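Local atomic coordinates of myosin-I heavy chain (Dictyostelium discoideum, PDB entry 5EJR), a protein that works as an actin-based motor with ATPase activity in the early steps of phagocytosis and in adhesion, this chain being its second MyTH4-FERM tail module. Residues 256-259 with 264-267; 270-275 with 493-498; 295-300 with 421-426; 188-193 with 281-286. All blocks are in the same frame, centred on the assembly; numbering follows the deposited sequence. Where two conformers were deposited one is given.

Contact 1. Residues 256-259 with 264-267; sequences SAVN and ISKV
Ala257 and Lys266 form the hydrogen-bonded pair at the middle of this antiparallel hairpin, and Asn259 with Ile264 repeats it beside the turn. Both pairs are closed in both directions. Ala257 N reaches Lys266 O at 2.8 Å, and Lys266 N returns to Ala257 O. Asn259 N likewise meets Ile264 O, while Ile264 N meets Asn259 O at 3.1 Å in a nearly straight bond (175° at the hydrogen). At the non-hydrogen-bonded pairs the backbones come closer, Ser256 with Val267 and Val258 with Ser265, and CA-H groups add weak contacts to the carbonyls, such as Val258 CA to Ile264 O at 3.3 Å. The tight side belongs to strand 253-259, whose other edge bonds to strand 290-296. Here Ala257 points its methyl to the face shared with Asn259 and Ile264 and packs on Trp281. Asn259 OD1 accepts from Ala262 N and pairs with Thr261 OG1, and ND2 donates to Lys287 O. The looser side is strand 264-267, where Ser265 and Lys266 are exposed: Lys266 starts on that same face but its extended chain runs outward toward Glu493. On the opposite face a water links Ser256 OG (2.7 Å) and Ser265 OG (2.8 Å). Ser265 OG lies anti to the backbone N (chi1 176°), which turns it toward this water, and Ser256 OG also bonds to Arg297. This hairpin belongs to the ubiquitin-like lobe of the FERM domain. Backbone bonds carry its pairing, which probably depends little on side-chain identity, whereas the serine hydroxyls add a hydrated link on one face.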
loop_
_atom_site.group_PDB
_atom_site.type_symbol
_atom_site.label_atom_id
_atom_site.label_comp_id
_atom_site.label_asym_id
_atom_site.label_seq_id
_atom_site.Cartn_x
_atom_site.Cartn_y
_atom_site.Cartn_z
ATOM N N SER A 256 7.543 -4.914 2.573
ATOM C CA SER A 256 8.152 -3.958 1.658
ATOM C C SER A 256 7.550 -4.105 0.242
ATOM O O SER A 256 7.187 -5.213 -0.179
ATOM C CB SER A 256 9.668 -4.154 1.606
ATOM O OG SER A 256 10.245 -3.769 2.845
ATOM N N ALA A 257 7.436 -2.989 -0.472
ATOM C CA ALA A 257 6.970 -2.947 -1.871
ATOM C C ALA A 257 8.254 -3.032 -2.685
ATOM O O ALA A 257 9.127 -2.179 -2.539
ATOM C CB ALA A 257 6.244 -1.637 -2.166
ATOM N N VAL A 258 8.415 -4.103 -3.446
ATOM C CA VAL A 258 9.637 -4.362 -4.221
ATOM C C VAL A 258 9.383 -4.272 -5.733
ATOM O O VAL A 258 8.480 -4.932 -6.219
ATOM C CB VAL A 258 10.233 -5.764 -3.847
ATOM C CG1 VAL A 258 11.477 -6.094 -4.689
ATOM C CG2 VAL A 258 10.536 -5.871 -2.350
ATOM N N ASN A 259 10.203 -3.486 -6.465
ATOM C CA ASN A 259 10.179 -3.370 -7.929
ATOM C C ASN A 259 11.602 -3.692 -8.424
ATOM O O ASN A 259 12.533 -2.932 -8.168
ATOM C CB ASN A 259 9.735 -1.967 -8.379
ATOM C CG ASN A 259 9.490 -1.829 -9.871
ATOM O OD1 ASN A 259 10.245 -2.344 -10.709
ATOM N ND2 ASN A 259 8.435 -1.092 -10.239
ATOM N N ILE A 264 13.752 -0.688 -6.493
ATOM C CA ILE A 264 13.018 -0.116 -5.369
ATOM C C ILE A 264 12.610 -1.237 -4.443
ATOM O O ILE A 264 12.166 -2.297 -4.891
ATOM C CB ILE A 264 11.771 0.704 -5.847
ATOM C CG1 ILE A 264 12.174 1.899 -6.733
ATOM C CG2 ILE A 264 10.878 1.181 -4.652
ATOM C CD1 ILE A 264 11.129 2.290 -7.717
ATOM N N SER A 265 12.814 -0.991 -3.153
ATOM C CA SER A 265 12.377 -1.777 -2.016
ATOM C C SER A 265 12.066 -0.716 -0.991
ATOM O O SER A 265 12.968 -0.047 -0.470
ATOM C CB SER A 265 13.450 -2.736 -1.524
ATOM O OG SER A 265 12.944 -3.377 -0.366
ATOM N N LYS A 266 10.775 -0.459 -0.809
ATOM C CA LYS A 266 10.316 0.584 0.081
ATOM C C LYS A 266 9.449 -0.023 1.187
ATOM O O LYS A 266 8.599 -0.849 0.898
ATOM C CB LYS A 266 9.539 1.616 -0.754
ATOM C CG LYS A 266 9.290 2.964 -0.068
ATOM C CD LYS A 266 8.551 3.940 -0.979
ATOM C CE LYS A 266 8.443 5.310 -0.353
ATOM N NZ LYS A 266 8.089 6.351 -1.352
ATOM N N VAL A 267 9.665 0.391 2.440
ATOM C CA VAL A 267 8.912 -0.074 3.608
ATOM C C VAL A 267 7.425 0.321 3.414
ATOM O O VAL A 267 7.151 1.435 2.995
ATOM C CB VAL A 267 9.492 0.566 4.898
ATOM C CG1 VAL A 267 8.547 0.389 6.088
ATOM C CG2 VAL A 267 10.879 0.002 5.222
HETATM O O HOH W 1 12.519 -2.385 2.224
#

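Contact 2. Residues 270-275 with 493-498; sequences ETDMIY and EHSSIA. With EDO (1,2-ethanediol), chain D; EDO (1,2-ethanediol), chain E.
Thr271 and Ser495 bring their hydroxyls within 3.2 Å (OG1 to OG), yet the angle is poor for a hydrogen bond; two waters and Ser269 OG do the joining. Ahead of this meeting, Glu270 gives its backbone N to O2 of an ethanediol at 2.8 Å, a molecule probably from the crystallisation liquor that also reaches Arg297 and Ser499. Thr271 is the hub. Each of two waters hydrogen-bonds its OG1 at 2.9 Å. One water also hydrogen-bonds Ser495 OG (2.9 Å) and donates to OD1 of Asp272 at 2.7 Å; the other donates to the backbone O of Ser495 at 2.7 Å. Ser269 OG bonds to both Thr271 OG1 and Ser495 OG, so the two hydroxyls share a protein partner as well. Asp272 thus contributes a carboxylate oxygen through solvent, and Met273 follows as the N-cap residue of helix 274-283. Across the contact, one residue before Ser495, His494 ND1 bonds to O1 of a second such ethanediol at 2.8 Å, with the diol at the ring edge, and the imidazole also packs on Phe469. With the ring cut back to an alanine, Phe469 is likely to face a gap and the diol O1 to lose its mate. The contact is therefore a hydrated surface junction between the ubiquitin-like lobe and the first turn of helix 494-505. The loop 270-273 bonds by its backbone to helix 232-243, while helix 494-505 leans by Ser496 and Ile497 on strand 423-428 and by Ile497 and Ala498 on strand 466-469.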
loop_
_atom_site.group_PDB
_atom_site.type_symbol
_atom_site.label_atom_id
_atom_site.label_comp_id
_atom_site.label_asym_id
_atom_site.label_seq_id
_atom_site.Cartn_x
_atom_site.Cartn_y
_atom_site.Cartn_z
ATOM N N GLU A 270 2.603 -0.204 8.194
ATOM C CA GLU A 270 1.642 -1.172 8.730
ATOM C C GLU A 270 0.210 -0.597 8.860
ATOM O O GLU A 270 -0.749 -1.372 8.941
ATOM C CB GLU A 270 2.127 -1.734 10.084
ATOM C CG GLU A 270 2.192 -0.726 11.217
ATOM C CD GLU A 270 2.368 -1.373 12.574
ATOM O OE1 GLU A 270 3.522 -1.704 12.935
ATOM O OE2 GLU A 270 1.344 -1.588 13.262
ATOM N N THR A 271 0.062 0.746 8.895
ATOM C CA THR A 271 -1.259 1.383 9.017
ATOM C C THR A 271 -1.900 1.671 7.689
ATOM O O THR A 271 -3.053 2.106 7.671
ATOM C CB THR A 271 -1.222 2.661 9.859
ATOM O OG1 THR A 271 -0.247 3.554 9.315
ATOM C CG2 THR A 271 -1.013 2.391 11.340
ATOM N N ASP A 272 -1.182 1.457 6.571
ATOM C CA ASP A 272 -1.791 1.713 5.280
ATOM C C ASP A 272 -2.832 0.610 4.977
ATOM O O ASP A 272 -2.702 -0.523 5.474
ATOM C CB ASP A 272 -0.739 1.675 4.158
ATOM C CG ASP A 272 0.176 2.874 3.980
ATOM O OD1 ASP A 272 0.070 3.841 4.784
ATOM O OD2 ASP A 272 1.008 2.848 3.037
ATOM N N MET A 273 -3.812 0.953 4.125
ATOM C CA MET A 273 -4.830 0.040 3.604
ATOM C C MET A 273 -4.167 -0.623 2.438
ATOM O O MET A 273 -3.639 0.081 1.575
ATOM C CB MET A 273 -6.056 0.817 3.086
ATOM C CG MET A 273 -6.791 1.552 4.154
ATOM S SD MET A 273 -6.992 0.515 5.607
ATOM C CE MET A 273 -8.589 0.974 6.061
ATOM N N ILE A 274 -4.175 -1.964 2.394
ATOM C CA ILE A 274 -3.538 -2.687 1.267
ATOM C C ILE A 274 -4.094 -2.253 -0.098
ATOM O O ILE A 274 -3.312 -2.041 -1.029
ATOM C CB ILE A 274 -3.528 -4.243 1.433
ATOM C CG1 ILE A 274 -2.897 -4.934 0.199
ATOM C CG2 ILE A 274 -4.924 -4.797 1.764
ATOM C CD1 ILE A 274 -2.395 -6.332 0.433
ATOM N N TYR A 275 -5.414 -2.021 -0.183
ATOM C CA TYR A 275 -6.023 -1.583 -1.444
ATOM C C TYR A 275 -5.602 -0.164 -1.844
ATOM O O TYR A 275 -5.450 0.091 -3.042
ATOM C CB TYR A 275 -7.543 -1.766 -1.424
ATOM C CG TYR A 275 -7.986 -3.184 -1.754
ATOM C CD1 TYR A 275 -7.492 -3.848 -2.875
ATOM C CD2 TYR A 275 -8.938 -3.836 -0.980
ATOM C CE1 TYR A 275 -7.909 -5.142 -3.194
ATOM C CE2 TYR A 275 -9.363 -5.128 -1.291
ATOM C CZ TYR A 275 -8.850 -5.773 -2.403
ATOM O OH TYR A 275 -9.257 -7.043 -2.714
ATOM N N GLU A 493 7.910 9.882 4.099
ATOM C CA GLU A 493 7.541 8.610 4.706
ATOM C C GLU A 493 7.171 8.718 6.195
ATOM O O GLU A 493 7.459 7.801 6.973
ATOM C CB GLU A 493 8.634 7.559 4.472
ATOM C CG GLU A 493 8.760 7.120 3.022
ATOM C CD GLU A 493 9.904 6.135 2.836
ATOM O OE1 GLU A 493 10.956 6.558 2.310
ATOM O OE2 GLU A 493 9.786 4.967 3.275
ATOM N N HIS A 494 6.436 9.777 6.574
ATOM C CA HIS A 494 6.015 9.931 7.974
ATOM C C HIS A 494 5.348 8.690 8.542
ATOM O O HIS A 494 5.611 8.330 9.674
ATOM C CB HIS A 494 5.080 11.153 8.178
ATOM C CG HIS A 494 3.899 11.165 7.265
ATOM N ND1 HIS A 494 2.697 10.600 7.638
ATOM C CD2 HIS A 494 3.776 11.695 6.025
ATOM C CE1 HIS A 494 1.873 10.822 6.620
ATOM N NE2 HIS A 494 2.491 11.462 5.617
ATOM N N SER A 495 4.491 8.047 7.773
ATOM C CA SER A 495 3.745 6.904 8.293
ATOM C C SER A 495 4.637 5.674 8.672
ATOM O O SER A 495 4.522 5.124 9.779
ATOM C CB SER A 495 2.625 6.520 7.333
ATOM O OG SER A 495 1.800 5.578 8.003
ATOM N N SER A 496 5.517 5.268 7.770
ATOM C CA SER A 496 6.466 4.170 8.030
ATOM C C SER A 496 7.464 4.587 9.110
ATOM O O SER A 496 7.803 3.783 9.979
ATOM C CB SER A 496 7.234 3.839 6.758
ATOM O OG SER A 496 6.367 3.235 5.822
ATOM N N ILE A 497 7.945 5.825 9.060
ATOM C CA ILE A 497 8.920 6.300 10.063
ATOM C C ILE A 497 8.320 6.284 11.452
ATOM O O ILE A 497 8.983 5.836 12.379
ATOM C CB ILE A 497 9.520 7.690 9.718
ATOM C CG1 ILE A 497 10.358 7.598 8.443
ATOM C CG2 ILE A 497 10.387 8.204 10.896
ATOM C CD1 ILE A 497 10.682 8.924 7.826
ATOM N N ALA A 498 7.050 6.752 11.602
ATOM C CA ALA A 498 6.396 6.746 12.923
ATOM C C ALA A 498 6.258 5.309 13.465
ATOM O O ALA A 498 6.513 5.072 14.628
ATOM C CB ALA A 498 5.019 7.395 12.821
HETATM C C1 EDO D . 2.838 9.840 11.046
HETATM O O1 EDO D . 1.868 9.484 10.074
HETATM C C2 EDO D . 2.147 10.165 12.386
HETATM O O2 EDO D . 1.415 9.040 12.849
HETATM C C1 EDO E . 7.364 -1.222 9.569
HETATM O O1 EDO E . 7.148 -2.434 8.838
HETATM C C2 EDO E . 6.470 -0.064 8.979
HETATM O O2 EDO E . 5.149 -0.247 9.474
HETATM O O HOH W 2 -0.870 5.066 6.951
HETATM O O HOH W 3 2.100 4.378 10.840
#

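Contact 3. Residues 295-300 with 421-426; sequences RRRFFL and GCTLFN. With EDO (1,2-ethanediol), chain E; EDO (1,2-ethanediol), chain H.
Arg297 and Thr423 cross at about a right angle, the aliphatic CD of the arginine resting 3.6 Å from the threonine OG1, and Phe299 brings CD1 to 3.9 Å from Gly421 CA. These are the direct contacts, and both are van der Waals. Water supplies the polar links. One water accepts from Arg297 NH1 and donates to Thr423 OG1, each at 2.8 Å; a second donates to Arg297 O (2.6 Å) and Gly421 O and accepts from Thr423 OG1 (2.7 Å); a third bridges the carbonyls of Phe299 and Gly421. Thr423 OG1 is thereby gripped by two waters, with opposite roles. Flat groups give a third kind of interaction. Arg297 CG, anti to the backbone N (chi1 -176°), lies over the centre of the Phe298 ring; the bends at chi2 and chi3 then turn NE to an ethanediol oxygen, which it meets in the guanidinium plane at 3.1 Å. On the neighbouring side chains, Arg296 NE lies above the rim of one face of the Phe299 ring and donates to Phe298 O at 3.0 Å. Losing the long side chain of Arg297 to an alanine would probably leave Ser256 OG, which NH2 reaches outside the contact, without this partner and uncover part of the Phe298 ring. Phe298 also stacks on Phe503 and meets Tyr504 edge to face, tying the segment to helix 494-505. The junction is that of a FERM cloverleaf: the loop leaving strand 290-296 of the ubiquitin-like lobe meets the start of strand 423-428, the first of the PH/PTB-like lobe, across a watery seam.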
loop_
_atom_site.group_PDB
_atom_site.type_symbol
_atom_site.label_atom_id
_atom_site.label_comp_id
_atom_site.label_asym_id
_atom_site.label_seq_id
_atom_site.Cartn_x
_atom_site.Cartn_y
_atom_site.Cartn_z
ATOM N N ARG A 295 9.489 -9.264 5.243
ATOM C CA ARG A 295 10.875 -9.124 5.665
ATOM C C ARG A 295 10.893 -9.063 7.169
ATOM O O ARG A 295 9.929 -8.604 7.778
ATOM C CB ARG A 295 11.488 -7.828 5.104
ATOM C CG ARG A 295 11.743 -7.862 3.592
ATOM C CD ARG A 295 12.629 -6.703 3.189
ATOM N NE ARG A 295 14.040 -6.903 3.544
ATOM C CZ ARG A 295 14.898 -7.642 2.846
ATOM N NH1 ARG A 295 14.481 -8.356 1.806
ATOM N NH2 ARG A 295 16.171 -7.709 3.210
ATOM N N ARG A 296 11.998 -9.484 7.772
ATOM C CA ARG A 296 12.114 -9.305 9.212
ATOM C C ARG A 296 12.540 -7.857 9.365
ATOM O O ARG A 296 13.537 -7.412 8.755
ATOM C CB ARG A 296 13.108 -10.256 9.875
ATOM C CG ARG A 296 13.073 -9.958 11.375
ATOM C CD ARG A 296 13.857 -10.902 12.139
ATOM N NE ARG A 296 14.028 -10.473 13.522
ATOM C CZ ARG A 296 14.606 -11.249 14.420
ATOM N NH1 ARG A 296 15.014 -12.470 14.087
ATOM N NH2 ARG A 296 14.781 -10.818 15.656
ATOM N N ARG A 297 11.680 -7.102 10.032
ATOM C CA ARG A 297 11.801 -5.666 10.170
ATOM C C ARG A 297 12.555 -5.262 11.418
ATOM O O ARG A 297 13.390 -4.374 11.345
ATOM C CB ARG A 297 10.398 -5.029 10.136
ATOM C CG ARG A 297 10.373 -3.472 10.188
ATOM C CD ARG A 297 10.819 -2.805 8.891
ATOM N NE ARG A 297 9.946 -3.133 7.760
ATOM C CZ ARG A 297 10.381 -3.502 6.555
ATOM N NH1 ARG A 297 11.683 -3.594 6.309
ATOM N NH2 ARG A 297 9.515 -3.781 5.586
ATOM N N PHE A 298 12.264 -5.887 12.560
ATOM C CA PHE A 298 12.855 -5.480 13.824
ATOM C C PHE A 298 13.828 -6.484 14.430
ATOM O O PHE A 298 13.595 -7.682 14.401
ATOM C CB PHE A 298 11.747 -5.135 14.817
ATOM C CG PHE A 298 10.808 -4.061 14.311
ATOM C CD1 PHE A 298 11.217 -2.727 14.245
ATOM C CD2 PHE A 298 9.498 -4.368 13.960
ATOM C CE1 PHE A 298 10.334 -1.726 13.801
ATOM C CE2 PHE A 298 8.606 -3.361 13.533
ATOM C CZ PHE A 298 9.034 -2.053 13.445
ATOM N N PHE A 299 14.908 -5.958 15.008
ATOM C CA PHE A 299 15.979 -6.740 15.617
ATOM C C PHE A 299 16.227 -6.151 16.978
ATOM O O PHE A 299 16.818 -5.082 17.072
ATOM C CB PHE A 299 17.255 -6.670 14.742
ATOM C CG PHE A 299 17.124 -7.413 13.432
ATOM C CD1 PHE A 299 16.527 -6.807 12.326
ATOM C CD2 PHE A 299 17.594 -8.719 13.306
ATOM C CE1 PHE A 299 16.384 -7.506 11.123
ATOM C CE2 PHE A 299 17.461 -9.417 12.099
ATOM C CZ PHE A 299 16.855 -8.812 11.018
ATOM N N LEU A 300 15.692 -6.802 18.019
ATOM C CA LEU A 300 15.760 -6.333 19.415
ATOM C C LEU A 300 16.871 -6.964 20.225
ATOM O O LEU A 300 17.267 -6.406 21.249
ATOM C CB LEU A 300 14.399 -6.585 20.116
ATOM C CG LEU A 300 13.242 -5.667 19.632
ATOM C CD1 LEU A 300 11.927 -5.989 20.373
ATOM C CD2 LEU A 300 13.570 -4.193 19.884
ATOM N N GLY A 421 20.615 -4.506 11.412
ATOM C CA GLY A 421 19.481 -4.291 12.317
ATOM C C GLY A 421 18.811 -2.937 12.185
ATOM O O GLY A 421 17.876 -2.654 12.925
ATOM N N CYS A 422 19.251 -2.103 11.211
ATOM C CA CYS A 422 18.703 -0.756 10.960
ATOM C C CYS A 422 17.620 -0.798 9.919
ATOM O O CYS A 422 17.800 -1.483 8.904
ATOM C CB CYS A 422 19.815 0.182 10.481
ATOM S SG CYS A 422 20.996 0.661 11.748
ATOM N N THR A 423 16.551 0.011 10.095
ATOM C CA THR A 423 15.563 0.247 9.038
ATOM C C THR A 423 16.021 1.574 8.382
ATOM O O THR A 423 16.221 2.577 9.080
ATOM C CB THR A 423 14.104 0.238 9.535
ATOM O OG1 THR A 423 13.794 -1.052 10.045
ATOM C CG2 THR A 423 13.095 0.548 8.417
ATOM N N LEU A 424 16.215 1.567 7.055
ATOM C CA LEU A 424 16.724 2.741 6.322
ATOM C C LEU A 424 15.671 3.484 5.529
ATOM O O LEU A 424 14.804 2.874 4.925
ATOM C CB LEU A 424 17.911 2.359 5.398
ATOM C CG LEU A 424 19.045 1.528 6.006
ATOM C CD1 LEU A 424 19.991 1.015 4.914
ATOM C CD2 LEU A 424 19.818 2.304 7.006
ATOM N N PHE A 425 15.725 4.813 5.569
ATOM C CA PHE A 425 14.792 5.657 4.820
ATOM C C PHE A 425 15.617 6.683 4.046
ATOM O O PHE A 425 16.513 7.291 4.620
ATOM C CB PHE A 425 13.834 6.411 5.788
ATOM C CG PHE A 425 12.925 5.526 6.609
ATOM C CD1 PHE A 425 11.726 5.056 6.085
ATOM C CD2 PHE A 425 13.290 5.126 7.891
ATOM C CE1 PHE A 425 10.898 4.215 6.833
ATOM C CE2 PHE A 425 12.456 4.301 8.646
ATOM C CZ PHE A 425 11.272 3.837 8.110
ATOM N N ASN A 426 15.325 6.899 2.763
ATOM C CA ASN A 426 16.031 7.940 1.988
ATOM C C ASN A 426 15.589 9.318 2.436
ATOM O O ASN A 426 14.393 9.592 2.463
ATOM C CB ASN A 426 15.792 7.786 0.474
ATOM C CG ASN A 426 16.248 6.469 -0.105
ATOM O OD1 ASN A 426 15.538 5.829 -0.876
ATOM N ND2 ASN A 426 17.426 6.022 0.272
HETATM C C1 EDO E . 7.364 -1.222 9.569
HETATM O O1 EDO E . 7.148 -2.434 8.838
HETATM C C2 EDO E . 6.470 -0.064 8.979
HETATM O O2 EDO E . 5.149 -0.247 9.474
HETATM C C1 EDO H . 19.954 -6.811 9.030
HETATM O O1 EDO H . 19.751 -5.457 8.685
HETATM C C2 EDO H . 18.828 -7.810 8.620
HETATM O O2 EDO H . 18.112 -7.488 7.441
HETATM O O HOH W 4 13.893 -2.822 7.894
HETATM O O HOH W 5 15.190 -2.513 11.852
HETATM O O HOH W 6 18.083 -2.984 15.833
#

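Contact 4. Residues 188-193 with 281-286; sequences RKMGPS and WEQSEE
Ser193, at the end of an extended loop, comes closest by backbone to Glu282 of helix 274-283, with CA atoms 6.8 Å apart. The Glu282 carboxylate lies beside the serine backbone: OE1 is 3.3 Å from Ser193 CA, and CD is 3.8 Å from Ser193 CB. Its oxygens are bound just beyond the segments, OE2 by the backbone N of Ala194, OE1 by Gln91 and Ser87 of the MyTH4 domain. Ser193 is the N-cap of helix 194-205, its OG placed by chi1 (57°) to accept from Glu196 N. With a glutamate oxygen on the next backbone N-H as well, the helix start probably helps to stabilise the negative charge. This pairing is part of the seam between the MyTH4 and FERM domains, where the loop following MyTH4 helix 164-178 packs against the helix of the ubiquitin-like FERM lobe. Farther back along that loop, Met190 and Gln283 approach from opposite directions; bends at the second and third torsions of the methionine bring CE to 3.6 Å from Gln283 OE1 and 3.9 Å from its CG, a van der Waals contact of the methyl with the amide oxygen and chain of the exposed glutamine. Arg188, earlier in the loop, forms salt bridges to Asp276 of helix 274-283 and to Glu196. Farther on in the other segment, Ser284 OG accepts from Glu286 N at 3.2 Å, forming an ST turn.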
loop_
_atom_site.group_PDB
_atom_site.type_symbol
_atom_site.label_atom_id
_atom_site.label_comp_id
_atom_site.label_asym_id
_atom_site.label_seq_id
_atom_site.Cartn_x
_atom_site.Cartn_y
_atom_site.Cartn_z
ATOM N N ARG A 188 -10.771 4.883 3.719
ATOM C CA ARG A 188 -9.941 4.646 2.524
ATOM C C ARG A 188 -9.472 5.967 1.911
ATOM O O ARG A 188 -10.216 6.944 1.952
ATOM C CB ARG A 188 -10.710 3.812 1.475
ATOM C CG ARG A 188 -10.860 2.321 1.817
ATOM C CD ARG A 188 -9.637 1.467 1.467
ATOM N NE ARG A 188 -9.260 1.584 0.060
ATOM C CZ ARG A 188 -9.758 0.836 -0.917
ATOM N NH1 ARG A 188 -10.624 -0.137 -0.646
ATOM N NH2 ARG A 188 -9.384 1.043 -2.172
ATOM N N LYS A 189 -8.237 5.997 1.358
ATOM C CA LYS A 189 -7.621 7.206 0.799
ATOM C C LYS A 189 -7.576 7.202 -0.718
ATOM O O LYS A 189 -7.272 8.229 -1.324
ATOM C CB LYS A 189 -6.177 7.375 1.341
ATOM C CG LYS A 189 -6.019 7.328 2.858
ATOM C CD LYS A 189 -6.374 8.646 3.521
ATOM C CE LYS A 189 -6.254 8.594 5.027
ATOM N NZ LYS A 189 -7.421 7.933 5.667
ATOM N N MET A 190 -7.767 6.034 -1.327
ATOM C CA MET A 190 -7.701 5.888 -2.774
ATOM C C MET A 190 -8.945 5.192 -3.291
ATOM O O MET A 190 -9.632 4.486 -2.536
ATOM C CB MET A 190 -6.478 5.040 -3.195
ATOM C CG MET A 190 -5.131 5.635 -2.842
ATOM S SD MET A 190 -4.700 7.084 -3.830
ATOM C CE MET A 190 -4.070 6.308 -5.298
ATOM N N GLY A 191 -9.178 5.374 -4.591
ATOM C CA GLY A 191 -10.213 4.682 -5.345
ATOM C C GLY A 191 -9.696 3.285 -5.637
ATOM O O GLY A 191 -8.560 2.958 -5.255
ATOM N N PRO A 192 -10.462 2.412 -6.322
ATOM C CA PRO A 192 -9.974 1.037 -6.516
ATOM C C PRO A 192 -9.003 0.812 -7.662
ATOM O O PRO A 192 -9.122 1.431 -8.715
ATOM C CB PRO A 192 -11.264 0.249 -6.721
ATOM C CG PRO A 192 -12.172 1.237 -7.408
ATOM C CD PRO A 192 -11.836 2.583 -6.849
ATOM N N SER A 193 -8.067 -0.143 -7.463
ATOM C CA SER A 193 -7.106 -0.587 -8.471
ATOM C C SER A 193 -7.854 -1.556 -9.385
ATOM O O SER A 193 -8.923 -2.022 -9.002
ATOM C CB SER A 193 -5.947 -1.337 -7.807
ATOM O OG SER A 193 -6.408 -2.444 -7.044
ATOM N N TRP A 281 0.281 1.968 -6.679
ATOM C CA TRP A 281 1.185 1.271 -7.589
ATOM C C TRP A 281 0.755 1.476 -9.039
ATOM O O TRP A 281 1.611 1.551 -9.922
ATOM C CB TRP A 281 1.221 -0.219 -7.277
ATOM C CG TRP A 281 1.981 -0.630 -6.043
ATOM C CD1 TRP A 281 2.663 0.174 -5.174
ATOM C CD2 TRP A 281 2.125 -1.967 -5.553
ATOM N NE1 TRP A 281 3.246 -0.588 -4.187
ATOM C CE2 TRP A 281 2.920 -1.904 -4.386
ATOM C CE3 TRP A 281 1.699 -3.223 -6.014
ATOM C CZ2 TRP A 281 3.292 -3.045 -3.675
ATOM C CZ3 TRP A 281 2.062 -4.352 -5.300
ATOM C CH2 TRP A 281 2.844 -4.256 -4.141
ATOM N N GLU A 282 -0.576 1.561 -9.283
ATOM C CA GLU A 282 -1.136 1.804 -10.612
ATOM C C GLU A 282 -0.806 3.219 -11.075
ATOM O O GLU A 282 -0.580 3.436 -12.262
ATOM C CB GLU A 282 -2.659 1.641 -10.593
ATOM C CG GLU A 282 -3.132 0.212 -10.456
ATOM C CD GLU A 282 -4.506 0.003 -11.051
ATOM O OE1 GLU A 282 -5.384 0.873 -10.851
ATOM O OE2 GLU A 282 -4.692 -1.019 -11.747
ATOM N N GLN A 283 -0.793 4.171 -10.127
ATOM C CA GLN A 283 -0.517 5.596 -10.320
ATOM C C GLN A 283 0.975 5.890 -10.518
ATOM O O GLN A 283 1.318 6.969 -11.004
ATOM C CB GLN A 283 -1.052 6.404 -9.125
ATOM C CG GLN A 283 -2.550 6.273 -8.885
ATOM C CD GLN A 283 -3.265 7.590 -8.996
ATOM O OE1 GLN A 283 -3.181 8.438 -8.101
ATOM N NE2 GLN A 283 -3.963 7.803 -10.107
ATOM N N SER A 284 1.857 4.946 -10.132
ATOM C CA SER A 284 3.310 5.077 -10.249
ATOM C C SER A 284 3.768 5.098 -11.700
ATOM O O SER A 284 3.329 4.273 -12.508
ATOM C CB SER A 284 4.012 3.943 -9.504
ATOM O OG SER A 284 5.418 3.969 -9.694
ATOM N N GLU A 285 4.678 6.034 -12.014
ATOM C CA GLU A 285 5.256 6.184 -13.349
ATOM C C GLU A 285 6.525 5.323 -13.497
ATOM O O GLU A 285 7.127 5.289 -14.576
ATOM C CB GLU A 285 5.522 7.671 -13.658
ATOM C CG GLU A 285 5.414 8.034 -15.133
ATOM C CD GLU A 285 4.033 7.907 -15.748
ATOM O OE1 GLU A 285 3.760 6.870 -16.395
ATOM O OE2 GLU A 285 3.223 8.848 -15.585
ATOM N N GLU A 286 6.908 4.598 -12.419
ATOM C CA GLU A 286 8.075 3.710 -12.417
ATOM C C GLU A 286 7.866 2.548 -13.367
ATOM O O GLU A 286 6.752 2.033 -13.483
ATOM C CB GLU A 286 8.408 3.178 -11.001
ATOM C CG GLU A 286 8.978 4.219 -10.049
ATOM C CD GLU A 286 10.377 4.754 -10.308
ATOM O OE1 GLU A 286 11.130 4.142 -11.102
ATOM O OE2 GLU A 286 10.730 5.783 -9.687
#

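Contact 1 is a hairpin held by backbone bonds inside the ubiquitin-like lobe; the other three join separate parts. Contact 2 is a surface contact, whereas contacts 1, 3 and 4 are partly buried. Contacts 2 and 3 both tie this lobe to the PH/PTB-like lobe and are mostly water-mediated, while contact 3 adds aromatic packing. One ethanediol touches both. Contact 4 leads to the MyTH4 domain and relies on a charged side chain at a helix start. Helix 274-283 carries Glu282 of contact 4, and the loop leading into it makes contact 2. Strands 253-259 and 290-296 are neighbours in one sheet for contacts 1 and 3. Contacts 3 and 4 stand farthest apart, centres about 26 Å.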